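PDB 5VP3: mnemiopsin 1 from Mnemiopsis leidyi, which is a light-sensitive, calcium-regulated photoprotein of a ctenophore that probably emits light when calcium binds its EF-hands. Local coordinates for residues Phe85-Val90 and Arg113-Arg118. Sequence-based numbering, arbitrary orientation.
Sequences FFHKGV and RERERR
H87 and R115 each hold CG anti to the carbonyl carbon, with chi1 of -79° and -85°, which directs each side chain toward the other helix. A bend at chi3 turns the R115 guanidinium toward the imidazole. The two groups meet through NH2 of R115 and ND1 of H87, 3.4 Å apart. The angle is too poor for a hydrogen bond. Ring and guanidinium planes stand 73° apart, so the groups are not stacked. The backbones stay well separated, with 12.5 Å between CA of H87 and CA of R115. Only 58 Å² is buried, both sides summed, so this is a light side-chain contact.

The firmer grip on R115 comes from its own helix and from helix 9-16. NH1 forms a salt bridge with E112, and Y13 adds a cation-pi contact. These partners probably set where the guanidinium lies beside H87. One turn along, R118 NE donates a nearly straight bond of 2.6 Å to OE2 of E114, within a salt bridge. OE2 uses its anti lone pair, and OE1 takes a hydrogen bond from ND2 of N19.

Beyond H87, helix 71-87 closes in a Schellman motif. G89 takes positive phi there, V90 N bonds to F85 O at 2.9 Å, and G89 N bonds to F86 O at 3.1 Å. This is plain packing, with the R115 side chain about 14 Å from a bound cadmium ion. It joins the C-terminal end of helix 71-87 to the last turns of helix 101-117. L123 of helix 123-135 touches both H87 and R115, while S10 of helix 9-16 bonds to the carbonyl O of H87.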
loop_
_atom_site.group_PDB
_atom_site.type_symbol
_atom_site.label_atom_id
_atom_site.label_comp_id
_atom_site.label_asym_id
_atom_site.label_seq_id
_atom_site.Cartn_x
_atom_site.Cartn_y
_atom_site.Cartn_z
ATOM N N PHE A 85 5.302 0.317 4.479
ATOM C CA PHE A 85 4.589 0.176 5.744
ATOM C C PHE A 85 5.314 0.871 6.888
ATOM O O PHE A 85 4.664 1.404 7.790
ATOM C CB PHE A 85 4.280 -1.306 6.020
ATOM C CG PHE A 85 3.076 -1.774 5.257
ATOM C CD1 PHE A 85 1.812 -1.558 5.769
ATOM C CD2 PHE A 85 3.206 -2.310 3.992
ATOM C CE1 PHE A 85 0.688 -1.927 5.065
ATOM C CE2 PHE A 85 2.083 -2.698 3.274
ATOM C CZ PHE A 85 0.813 -2.484 3.818
ATOM N N PHE A 86 6.634 0.983 6.826
ATOM C CA PHE A 86 7.340 1.857 7.760
ATOM C C PHE A 86 6.806 3.279 7.686
ATOM O O PHE A 86 6.602 3.942 8.712
ATOM C CB PHE A 86 8.838 1.832 7.441
ATOM C CG PHE A 86 9.695 2.569 8.420
ATOM C CD1 PHE A 86 9.526 2.410 9.787
ATOM C CD2 PHE A 86 10.731 3.384 7.959
ATOM C CE1 PHE A 86 10.349 3.081 10.681
ATOM C CE2 PHE A 86 11.558 4.043 8.833
ATOM C CZ PHE A 86 11.362 3.907 10.202
ATOM N N HIS A 87 6.600 3.786 6.481
ATOM C CA HIS A 87 6.088 5.142 6.371
ATOM C C HIS A 87 4.598 5.229 6.690
ATOM O O HIS A 87 4.101 6.333 6.978
ATOM C CB HIS A 87 6.397 5.678 4.980
ATOM C CG HIS A 87 7.806 6.145 4.831
ATOM N ND1 HIS A 87 8.130 7.474 4.659
ATOM C CD2 HIS A 87 8.980 5.469 4.863
ATOM C CE1 HIS A 87 9.447 7.593 4.582
ATOM N NE2 HIS A 87 9.983 6.390 4.691
ATOM N N LYS A 88 3.886 4.089 6.667
ATOM C CA LYS A 88 2.525 3.990 7.192
ATOM C C LYS A 88 2.487 3.833 8.697
ATOM O O LYS A 88 1.404 3.653 9.232
ATOM C CB LYS A 88 1.780 2.783 6.603
ATOM C CG LYS A 88 1.305 2.913 5.136
ATOM C CD LYS A 88 -0.065 3.490 5.026
ATOM C CE LYS A 88 -0.843 2.848 3.884
ATOM N NZ LYS A 88 -1.868 3.773 3.371
ATOM N N GLY A 89 3.626 3.857 9.381
ATOM C CA GLY A 89 3.658 3.831 10.836
ATOM C C GLY A 89 4.010 2.503 11.466
ATOM O O GLY A 89 4.083 2.432 12.696
ATOM N N VAL A 90 4.242 1.453 10.678
ATOM C CA VAL A 90 4.591 0.155 11.246
ATOM C C VAL A 90 6.061 0.170 11.606
ATOM O O VAL A 90 6.930 -0.103 10.769
ATOM C CB VAL A 90 4.266 -1.002 10.290
ATOM C CG1 VAL A 90 4.481 -2.349 10.975
ATOM C CG2 VAL A 90 2.827 -0.892 9.843
ATOM N N ARG A 113 1.429 13.882 -0.366
ATOM C CA ARG A 113 1.140 15.166 -1.015
ATOM C C ARG A 113 2.336 16.124 -0.948
ATOM O O ARG A 113 2.600 16.874 -1.898
ATOM C CB ARG A 113 -0.099 15.811 -0.381
ATOM C CG ARG A 113 -1.424 15.092 -0.804
ATOM C CD ARG A 113 -2.669 15.821 -0.304
ATOM N NE ARG A 113 -2.738 15.923 1.163
ATOM C CZ ARG A 113 -3.476 15.135 1.956
ATOM N NH1 ARG A 113 -4.231 14.155 1.458
ATOM N NH2 ARG A 113 -3.470 15.332 3.268
ATOM N N GLU A 114 3.067 16.116 0.169
ATOM C CA GLU A 114 4.229 16.998 0.338
ATOM C C GLU A 114 5.330 16.586 -0.626
ATOM O O GLU A 114 5.907 17.415 -1.331
ATOM C CB GLU A 114 4.692 16.917 1.802
ATOM C CG GLU A 114 5.837 17.831 2.225
ATOM C CD GLU A 114 5.498 19.311 2.079
ATOM O OE1 GLU A 114 4.324 19.670 2.268
ATOM O OE2 GLU A 114 6.402 20.111 1.767
ATOM N N ARG A 115 5.552 15.305 -0.721
ATOM C CA ARG A 115 6.449 14.753 -1.690
ATOM C C ARG A 115 6.087 15.142 -3.109
ATOM O O ARG A 115 6.924 15.493 -3.845
ATOM C CB ARG A 115 6.504 13.256 -1.581
ATOM C CG ARG A 115 7.449 12.682 -0.564
ATOM C CD ARG A 115 7.313 11.172 -0.457
ATOM N NE ARG A 115 7.515 10.844 0.895
ATOM C CZ ARG A 115 6.655 10.296 1.688
ATOM N NH1 ARG A 115 5.524 9.873 1.286
ATOM N NH2 ARG A 115 7.011 10.152 2.906
ATOM N N GLU A 116 4.833 15.063 -3.465
ATOM C CA GLU A 116 4.409 15.425 -4.778
ATOM C C GLU A 116 4.764 16.851 -5.070
ATOM O O GLU A 116 5.347 17.145 -6.049
ATOM C CB GLU A 116 2.916 15.289 -4.968
ATOM C CG GLU A 116 2.420 13.921 -5.191
ATOM C CD GLU A 116 0.929 13.856 -5.167
ATOM O OE1 GLU A 116 0.313 14.652 -4.520
ATOM O OE2 GLU A 116 0.388 13.001 -5.781
ATOM N N ARG A 117 4.383 17.719 -4.178
ATOM C CA ARG A 117 4.625 19.113 -4.349
ATOM C C ARG A 117 6.109 19.403 -4.466
ATOM O O ARG A 117 6.494 20.283 -5.123
ATOM C CB ARG A 117 3.929 19.930 -3.269
ATOM C CG ARG A 117 4.784 20.451 -2.171
ATOM C CD ARG A 117 4.117 21.537 -1.390
ATOM N NE ARG A 117 4.153 22.780 -2.061
ATOM C CZ ARG A 117 3.501 23.841 -1.657
ATOM N NH1 ARG A 117 2.770 23.792 -0.589
ATOM N NH2 ARG A 117 3.590 24.956 -2.325
ATOM N N ARG A 118 6.926 18.584 -3.868
ATOM C CA ARG A 118 8.341 18.790 -3.877
ATOM C C ARG A 118 9.064 18.018 -4.932
ATOM O O ARG A 118 10.234 18.078 -4.995
ATOM C CB ARG A 118 8.912 18.447 -2.552
ATOM C CG ARG A 118 8.662 19.465 -1.511
ATOM C CD ARG A 118 9.140 19.023 -0.169
ATOM N NE ARG A 118 8.844 20.065 0.762
ATOM C CZ ARG A 118 9.680 21.032 1.069
ATOM N NH1 ARG A 118 10.860 21.044 0.563
ATOM N NH2 ARG A 118 9.337 21.966 1.901
#